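Long-range contact in ATP12 ATPase (Paracoccus denitrificans, PDB 2R31), which probably acts as a chaperone in the assembly of F1-ATPase, as its relatives in the ATP12 family do: residues 84-89 / 161-166. Sequence-based numbering, arbitrary orientation.
Sequences PQFDAV and LDPFGL
Asp162, whose carbonyl O lies in the plane of the Phe86 ring at its edge, has its carboxylate OD1 held twice: in one of two modelled conformers it accepts from Gly165 N at 2.9 Å and pairs with Arg238 NH2 in a salt bridge. The N-H...OD1 angle is 138°, a bent bond. Asp suits this N-cap because its short carboxylate reaches back to an N-H of the first turn, and Pro163 suits that turn, where its missing N-H costs no bond. The contact joins the N-terminal turns of helices 86-95 and 163-174, packed without a hydrogen bond between the segments. Phe86 CG is anti to the backbone N (chi1 179°), which extends the ring toward the start of helix 163-174. Its weakly positive C-H edge suits carbonyl oxygens, and CZ approaches Leu161 O at 3.2 Å, while CD1 lies 4.1 Å from Pro163 CG. Over one face sits Leu166 CD2, a CH-pi contact 3.9 Å from the ring centroid. Leucine's branched end lets this same methyl also touch Val89 CG1 at 3.8 Å, and Leu166 packs further on Val82, Ala90 and Leu93. An alanine in place of Phe86 would probably open a gap between Leu166 CD2 and Pro163 CG and leave the Leu166 side chain freer to change rotamer.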
loop_
_atom_site.group_PDB
_atom_site.type_symbol
_atom_site.label_atom_id
_atom_site.label_comp_id
_atom_site.label_asym_id
_atom_site.label_seq_id
_atom_site.Cartn_x
_atom_site.Cartn_y
_atom_site.Cartn_z
ATOM N N PRO A 84 -0.702 -12.210 11.506
ATOM C CA PRO A 84 -0.081 -13.456 11.945
ATOM C C PRO A 84 1.335 -13.656 11.426
ATOM O O PRO A 84 2.047 -14.487 12.003
ATOM C CB PRO A 84 -1.031 -14.531 11.443
ATOM C CG PRO A 84 -2.105 -13.904 10.703
ATOM C CD PRO A 84 -1.936 -12.446 10.691
ATOM N N GLN A 85 1.702 -12.987 10.353
ATOM C CA GLN A 85 3.026 -13.066 9.750
ATOM C C GLN A 85 3.765 -11.731 9.892
ATOM O O GLN A 85 4.616 -11.404 9.062
ATOM C CB GLN A 85 2.927 -13.484 8.280
ATOM C CG GLN A 85 2.049 -14.692 8.115
ATOM C CD GLN A 85 2.025 -15.552 6.944
ATOM O OE1 GLN A 85 3.093 -16.114 6.669
ATOM N NE2 GLN A 85 0.855 -15.746 6.300
ATOM N N PHE A 86 3.487 -10.958 10.954
ATOM C CA PHE A 86 3.946 -9.570 11.008
ATOM C C PHE A 86 5.460 -9.494 10.880
ATOM O O PHE A 86 5.993 -8.667 10.112
ATOM C CB PHE A 86 3.512 -8.934 12.312
ATOM C CG PHE A 86 3.960 -7.497 12.498
ATOM C CD1 PHE A 86 3.100 -6.453 12.222
ATOM C CD2 PHE A 86 5.243 -7.181 12.888
ATOM C CE1 PHE A 86 3.497 -5.155 12.343
ATOM C CE2 PHE A 86 5.665 -5.896 12.998
ATOM C CZ PHE A 86 4.803 -4.854 12.695
ATOM N N ASP A 87 6.181 -10.315 11.612
ATOM C CA ASP A 87 7.620 -10.187 11.647
ATOM C C ASP A 87 8.217 -10.435 10.278
ATOM O O ASP A 87 9.152 -9.724 9.824
ATOM C CB ASP A 87 8.221 -11.102 12.691
ATOM C CG ASP A 87 7.764 -10.878 14.076
ATOM O OD1 ASP A 87 7.545 -9.685 14.436
ATOM O OD2 ASP A 87 7.671 -11.842 14.863
ATOM N N ALA A 88 7.747 -11.458 9.572
ATOM C CA ALA A 88 8.207 -11.753 8.250
ATOM C C ALA A 88 7.875 -10.653 7.235
ATOM O O ALA A 88 8.690 -10.265 6.436
ATOM C CB ALA A 88 7.662 -13.091 7.736
ATOM N N VAL A 89 6.611 -10.182 7.297
ATOM C CA VAL A 89 6.182 -9.146 6.348
ATOM C C VAL A 89 6.971 -7.860 6.586
ATOM O O VAL A 89 7.402 -7.196 5.635
ATOM C CB VAL A 89 4.658 -8.911 6.457
ATOM C CG1 VAL A 89 4.225 -7.730 5.575
ATOM C CG2 VAL A 89 3.873 -10.151 6.020
ATOM N N LEU A 161 5.570 -0.189 12.898
ATOM C CA LEU A 161 4.166 0.006 12.525
ATOM C C LEU A 161 3.277 -0.974 13.268
ATOM O O LEU A 161 3.678 -2.054 13.642
ATOM C CB LEU A 161 4.016 -0.211 11.030
ATOM C CG LEU A 161 4.756 0.840 10.192
ATOM C CD1 LEU A 161 4.662 0.469 8.714
ATOM C CD2 LEU A 161 4.211 2.211 10.425
ATOM N N ASP A 162 2.021 -0.582 13.402
ATOM C CA ASP A 162 1.022 -1.492 13.874
ATOM C C ASP A 162 0.591 -2.407 12.712
ATOM O O ASP A 162 0.937 -2.197 11.564
ATOM C CB ASP A 162 -0.152 -0.779 14.520
ATOM C CG ASP A 162 -0.894 0.278 13.710
ATOM O OD1 ASP A 162 -0.781 0.241 12.493
ATOM O OD2 ASP A 162 -1.580 1.126 14.324
ATOM N N PRO A 163 -0.093 -3.525 12.974
ATOM C CA PRO A 163 -0.380 -4.485 11.911
ATOM C C PRO A 163 -1.263 -3.978 10.784
ATOM O O PRO A 163 -1.011 -4.311 9.598
ATOM C CB PRO A 163 -1.091 -5.661 12.676
ATOM C CG PRO A 163 -0.446 -5.529 14.020
ATOM C CD PRO A 163 -0.392 -4.049 14.342
ATOM N N PHE A 164 -2.289 -3.168 11.074
ATOM C CA PHE A 164 -3.103 -2.641 10.001
ATOM C C PHE A 164 -2.322 -1.580 9.219
ATOM O O PHE A 164 -2.487 -1.484 7.987
ATOM C CB PHE A 164 -4.430 -2.077 10.548
ATOM C CG PHE A 164 -5.505 -3.127 10.778
ATOM C CD1 PHE A 164 -5.309 -4.196 11.646
ATOM C CD2 PHE A 164 -6.694 -3.071 10.096
ATOM C CE1 PHE A 164 -6.270 -5.153 11.837
ATOM C CE2 PHE A 164 -7.675 -4.016 10.266
ATOM C CZ PHE A 164 -7.455 -5.061 11.131
ATOM N N GLY A 165 -1.451 -0.836 9.869
ATOM C CA GLY A 165 -0.605 0.105 9.177
ATOM C C GLY A 165 0.398 -0.584 8.255
ATOM O O GLY A 165 0.644 -0.119 7.134
ATOM N N LEU A 166 0.968 -1.700 8.713
ATOM C CA LEU A 166 1.864 -2.474 7.866
ATOM C C LEU A 166 1.142 -3.011 6.633
ATOM O O LEU A 166 1.686 -3.051 5.534
ATOM C CB LEU A 166 2.465 -3.635 8.702
ATOM C CG LEU A 166 3.578 -4.417 8.014
ATOM C CD1 LEU A 166 4.815 -3.573 7.790
ATOM C CD2 LEU A 166 3.945 -5.672 8.815
#